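Local coordinates for protein tetraacyldisaccharide 4'-kinase (Aquifex aeolicus, PDB 4ITL) that probably transfers the gamma-phosphate of ATP to the 4'-position of a tetraacyldisaccharide 1-phosphate, forming lipid IVA in lipid A biosynthesis, at residues A182-Y187 against F202-E207. Numbering follows the deposited sequence.
With ACP (phosphomethylphosphonic acid adenylate ester), chain B.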
ATOM      1  N   ALA A 182     -13.885  -7.297   6.397  1.00 30.90           N
ATOM      2  CA  ALA A 182     -13.140  -6.785   7.535  1.00 39.89           C
ATOM      3  C   ALA A 182     -12.685  -5.372   7.226  1.00 32.99           C
ATOM      4  O   ALA A 182     -12.298  -5.066   6.104  1.00 29.14           O
ATOM      5  CB  ALA A 182     -11.924  -7.681   7.826  1.00 35.59           C
ATOM      6  N   LEU A 183     -12.757  -4.524   8.242  1.00 32.82           N
ATOM      7  CA  LEU A 183     -12.268  -3.164   8.171  1.00 31.15           C
ATOM      8  C   LEU A 183     -10.983  -2.978   8.991  1.00 33.64           C
ATOM      9  O   LEU A 183     -10.872  -3.464  10.139  1.00 36.26           O
ATOM     10  CB  LEU A 183     -13.340  -2.260   8.776  1.00 29.92           C
ATOM     11  CG  LEU A 183     -14.684  -2.348   8.076  1.00 38.97           C
ATOM     12  CD1 LEU A 183     -15.620  -1.345   8.736  1.00 43.01           C
ATOM     13  CD2 LEU A 183     -14.511  -2.038   6.623  1.00 42.67           C
ATOM     14  N   VAL A 184     -10.050  -2.221   8.435  1.00 30.82           N
ATOM     15  CA  VAL A 184      -8.834  -1.875   9.152  1.00 33.83           C
ATOM     16  C   VAL A 184      -8.811  -0.357   9.275  1.00 31.33           C
ATOM     17  O   VAL A 184      -8.825   0.334   8.273  1.00 28.62           O
ATOM     18  CB  VAL A 184      -7.591  -2.393   8.419  1.00 31.46           C
ATOM     19  CG1 VAL A 184      -6.255  -1.854   9.088  1.00 29.83           C
ATOM     20  CG2 VAL A 184      -7.629  -3.928   8.379  1.00 30.91           C
ATOM     21  N   LEU A 185      -8.823   0.164  10.499  1.00 31.35           N
ATOM     22  CA  LEU A 185      -8.843   1.602  10.693  1.00 28.81           C
ATOM     23  C   LEU A 185      -7.404   2.107  10.801  1.00 36.97           C
ATOM     24  O   LEU A 185      -6.721   1.894  11.828  1.00 33.69           O
ATOM     25  CB  LEU A 185      -9.667   1.971  11.927  1.00 30.92           C
ATOM     26  CG  LEU A 185     -11.025   1.255  12.062  1.00 36.01           C
ATOM     27  CD1 LEU A 185     -11.827   1.652  13.339  1.00 43.03           C
ATOM     28  CD2 LEU A 185     -11.869   1.494  10.855  1.00 32.57           C
ATOM     29  N   THR A 186      -6.934   2.746   9.734  1.00 30.60           N
ATOM     30  CA  THR A 186      -5.502   3.094   9.622  1.00 38.07           C
ATOM     31  C   THR A 186      -5.078   4.493  10.082  1.00 33.38           C
ATOM     32  O   THR A 186      -5.893   5.360  10.443  1.00 31.44           O
ATOM     33  CB  THR A 186      -5.001   2.971   8.169  1.00 35.24           C
ATOM     34  OG1 THR A 186      -5.796   3.832   7.361  1.00 38.66           O
ATOM     35  CG2 THR A 186      -5.157   1.579   7.680  1.00 42.43           C
ATOM     36  N   TYR A 187      -3.755   4.686  10.068  1.00 31.96           N
ATOM     37  CA  TYR A 187      -3.119   5.906  10.516  1.00 30.26           C
ATOM     38  C   TYR A 187      -3.496   6.291  11.913  1.00 32.59           C
ATOM     39  O   TYR A 187      -3.587   7.486  12.215  1.00 37.23           O
ATOM     40  CB  TYR A 187      -3.443   7.077   9.582  1.00 33.31           C
ATOM     41  CG  TYR A 187      -2.924   6.921   8.179  1.00 36.23           C
ATOM     42  CD1 TYR A 187      -1.998   5.938   7.850  1.00 37.37           C
ATOM     43  CD2 TYR A 187      -3.377   7.746   7.166  1.00 44.48           C
ATOM     44  CE1 TYR A 187      -1.532   5.816   6.556  1.00 29.95           C
ATOM     45  CE2 TYR A 187      -2.927   7.633   5.882  1.00 43.68           C
ATOM     46  CZ  TYR A 187      -2.001   6.669   5.562  1.00 38.32           C
ATOM     47  OH  TYR A 187      -1.559   6.578   4.238  1.00 34.13           O
ATOM     48  N   PHE A 202     -10.401  -3.652  12.981  1.00 33.42           N
ATOM     49  CA  PHE A 202      -9.073  -3.715  13.551  1.00 39.20           C
ATOM     50  C   PHE A 202      -8.341  -2.400  13.387  1.00 30.75           C
ATOM     51  O   PHE A 202      -8.142  -1.946  12.295  1.00 34.26           O
ATOM     52  CB  PHE A 202      -8.270  -4.771  12.808  1.00 31.94           C
ATOM     53  CG  PHE A 202      -8.899  -6.095  12.859  1.00 40.84           C
ATOM     54  CD1 PHE A 202      -8.705  -6.918  13.952  1.00 38.45           C
ATOM     55  CD2 PHE A 202      -9.753  -6.500  11.856  1.00 45.23           C
ATOM     56  CE1 PHE A 202      -9.336  -8.150  14.030  1.00 43.88           C
ATOM     57  CE2 PHE A 202     -10.387  -7.723  11.926  1.00 37.32           C
ATOM     58  CZ  PHE A 202     -10.184  -8.546  13.010  1.00 35.63           C
ATOM     59  N   LYS A 203      -7.876  -1.812  14.465  1.00 38.07           N
ATOM     60  CA  LYS A 203      -7.058  -0.606  14.334  1.00 34.42           C
ATOM     61  C   LYS A 203      -5.617  -0.927  13.933  1.00 32.94           C
ATOM     62  O   LYS A 203      -5.001  -1.864  14.475  1.00 38.78           O
ATOM     63  CB  LYS A 203      -7.056   0.132  15.676  1.00 33.66           C
ATOM     64  CG  LYS A 203      -8.367   0.794  16.024  1.00 42.08           C
ATOM     65  CD  LYS A 203      -8.134   1.751  17.197  1.00 37.63           C
ATOM     66  CE  LYS A 203      -9.418   2.318  17.749  1.00 44.37           C
ATOM     67  NZ  LYS A 203      -9.156   2.788  19.128  1.00 51.26           N
ATOM     68  N   MET A 204      -5.076  -0.154  12.988  1.00 34.86           N
ATOM     69  CA  MET A 204      -3.683  -0.317  12.555  1.00 30.65           C
ATOM     70  C   MET A 204      -2.824   0.868  12.979  1.00 33.01           C
ATOM     71  O   MET A 204      -3.211   2.021  12.773  1.00 34.78           O
ATOM     72  CB  MET A 204      -3.597  -0.409  11.040  1.00 27.62           C
ATOM     73  CG  MET A 204      -2.190  -0.526  10.517  1.00 34.89           C
ATOM     74  SD  MET A 204      -2.236  -0.881   8.755  1.00 32.16           S
ATOM     75  CE  MET A 204      -1.057   0.268   8.121  1.00 31.49           C
ATOM     76  N   PHE A 205      -1.665   0.569  13.555  1.00 34.78           N
ATOM     77  CA  PHE A 205      -0.716   1.589  14.018  1.00 31.75           C
ATOM     78  C   PHE A 205       0.638   1.394  13.324  1.00 39.76           C
ATOM     79  O   PHE A 205       1.073   0.263  13.103  1.00 40.39           O
ATOM     80  CB  PHE A 205      -0.500   1.485  15.529  1.00 33.29           C
ATOM     81  CG  PHE A 205      -1.680   1.953  16.352  1.00 43.92           C
ATOM     82  CD1 PHE A 205      -1.741   3.249  16.851  1.00 50.89           C
ATOM     83  CD2 PHE A 205      -2.716   1.091  16.641  1.00 43.41           C
ATOM     84  CE1 PHE A 205      -2.839   3.662  17.649  1.00 52.91           C
ATOM     85  CE2 PHE A 205      -3.786   1.489  17.430  1.00 50.25           C
ATOM     86  CZ  PHE A 205      -3.847   2.776  17.927  1.00 48.63           C
ATOM     87  N   ARG A 206       1.280   2.499  12.961  1.00 33.14           N
ATOM     88  CA  ARG A 206       2.638   2.474  12.464  1.00 29.27           C
ATOM     89  C   ARG A 206       3.553   2.907  13.581  1.00 39.02           C
ATOM     90  O   ARG A 206       3.422   4.026  14.111  1.00 38.90           O
ATOM     91  CB  ARG A 206       2.785   3.382  11.243  1.00 32.96           C
ATOM     92  CG  ARG A 206       2.001   2.854  10.039  1.00 28.61           C
ATOM     93  CD  ARG A 206       2.091   3.766   8.826  1.00 30.09           C
ATOM     94  NE  ARG A 206       1.615   5.091   9.167  1.00 32.46           N
ATOM     95  CZ  ARG A 206       1.714   6.141   8.366  1.00 40.27           C
ATOM     96  NH1 ARG A 206       2.236   6.007   7.161  1.00 34.74           N
ATOM     97  NH2 ARG A 206       1.294   7.325   8.771  1.00 39.66           N
ATOM     98  N   GLU A 207       4.452   2.008  13.979  1.00 34.72           N
ATOM     99  CA  GLU A 207       5.387   2.315  15.087  1.00 37.95           C
ATOM    100  C   GLU A 207       6.731   2.719  14.470  1.00 41.63           C
ATOM    101  O   GLU A 207       7.483   1.885  13.951  1.00 36.90           O
ATOM    102  CB  GLU A 207       5.545   1.095  15.984  1.00 39.77           C
ATOM    103  CG  GLU A 207       6.446   1.233  17.208  1.00 48.88           C
ATOM    104  CD  GLU A 207       6.982  -0.125  17.623  1.00 59.79           C
ATOM    105  OE1 GLU A 207       6.692  -0.584  18.734  1.00 60.54           O
ATOM    106  OE2 GLU A 207       7.680  -0.760  16.814  1.00 72.72           O
TER
HETATM  107  PG  ACP B 401      -1.263   4.164  -2.617  1.00 46.13           P
HETATM  108  O1G ACP B 401      -0.798   3.886  -4.032  1.00 47.30           O
HETATM  109  O2G ACP B 401      -2.798   4.150  -2.462  1.00 41.07           O
HETATM  110  O3G ACP B 401      -0.756   5.589  -2.229  1.00 50.40           O
HETATM  111  PB  ACP B 401      -0.476   3.283   0.173  1.00 31.33           P
HETATM  112  O1B ACP B 401       0.161   2.078   0.836  1.00 22.58           O
HETATM  113  O2B ACP B 401      -1.929   3.309   0.647  1.00 32.79           O
HETATM  114  C3B ACP B 401      -0.451   2.859  -1.599  1.00 41.65           C
HETATM  115  PA  ACP B 401       0.951   5.089   1.780  1.00 36.86           P
HETATM  116  O1A ACP B 401       0.293   5.046   3.143  1.00 31.24           O
HETATM  117  O2A ACP B 401       1.374   6.447   1.347  1.00 20.45           O
HETATM  118  O3A ACP B 401      -0.018   4.739   0.539  1.00 34.81           O
HETATM  119  O5' ACP B 401       2.220   4.121   1.829  1.00 40.17           O
HETATM  120  C5' ACP B 401       3.126   4.146   0.739  1.00 25.99           C
HETATM  121  C4' ACP B 401       4.555   3.901   1.210  1.00 25.26           C
HETATM  122  O4' ACP B 401       5.094   5.205   1.436  1.00 24.12           O
HETATM  123  C3' ACP B 401       4.740   3.168   2.495  1.00 24.48           C
HETATM  124  O3' ACP B 401       4.813   1.815   2.374  1.00 20.98           O
HETATM  125  C2' ACP B 401       6.027   3.743   2.990  1.00 28.52           C
HETATM  126  O2' ACP B 401       7.188   3.233   2.411  1.00 29.85           O
HETATM  127  C1' ACP B 401       5.867   5.159   2.594  1.00 25.34           C
HETATM  128  N9  ACP B 401       5.286   6.018   3.623  1.00 31.39           N
HETATM  129  C8  ACP B 401       4.081   6.639   3.608  1.00 34.87           C
HETATM  130  N7  ACP B 401       3.943   7.356   4.745  1.00 22.21           N
HETATM  131  C5  ACP B 401       5.062   7.227   5.472  1.00 32.06           C
HETATM  132  C6  ACP B 401       5.493   7.720   6.703  1.00 34.92           C
HETATM  133  N6  ACP B 401       4.638   8.585   7.479  1.00 32.84           N
HETATM  134  N1  ACP B 401       6.695   7.368   7.176  1.00 28.98           N
HETATM  135  C2  ACP B 401       7.514   6.534   6.489  1.00 38.64           C
HETATM  136  N3  ACP B 401       7.148   6.032   5.289  1.00 26.38           N
HETATM  137  C4  ACP B 401       5.933   6.359   4.776  1.00 30.55           C
HETATM  138  O   HOH W   1      -1.524   3.155  10.882  1.00 35.03           O
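Three backbone hydrogen bonds pair Leu-183 to Leu-185 with Phe-202 to Met-204 in parallel register: Phe-202 N to Leu-183 O, Leu-185 N to Phe-202 O and Met-204 N to Leu-185 O, the last almost straight at 178°. Beyond them the two chains part, and a water takes over, donating to Met-204 O at 2.8 Å and weakly accepting from Tyr-187 N. The divergence opens onto the nucleotide site of this P-loop kinase. Here Tyr-187 OH donates to O1A of the bound ATP analogue's alpha-phosphate (2.6 Å), an oxygen lying in the ring plane at its edge. Arg-206, bent at chi3, sets one guanidinium face against Tyr-187 CE1, 3.7 Å from Arg-206 CZ, the planes 29° apart. Glu-189 and Gln-240 hold that guanidinium, whose NH1 approaches adenine N7 to 3.3 Å. Thr-186 OG1 bonds Ser-49 O of the predicted ATP-binding loop. Val-184 CG1, anti to the backbone N (chi1 172°), packs 3.6 Å from Met-204 CB, while Met-204 SD lies beside Thr-186 CG2. The Phe-202 ring turns its edge to Ala-182 CB. Strand 182-185 pairs in parallel with both 150-155 and 201-212; strand 291-300 runs antiparallel to the latter, and helix 303-311 packs against Ala-182 and Phe-202.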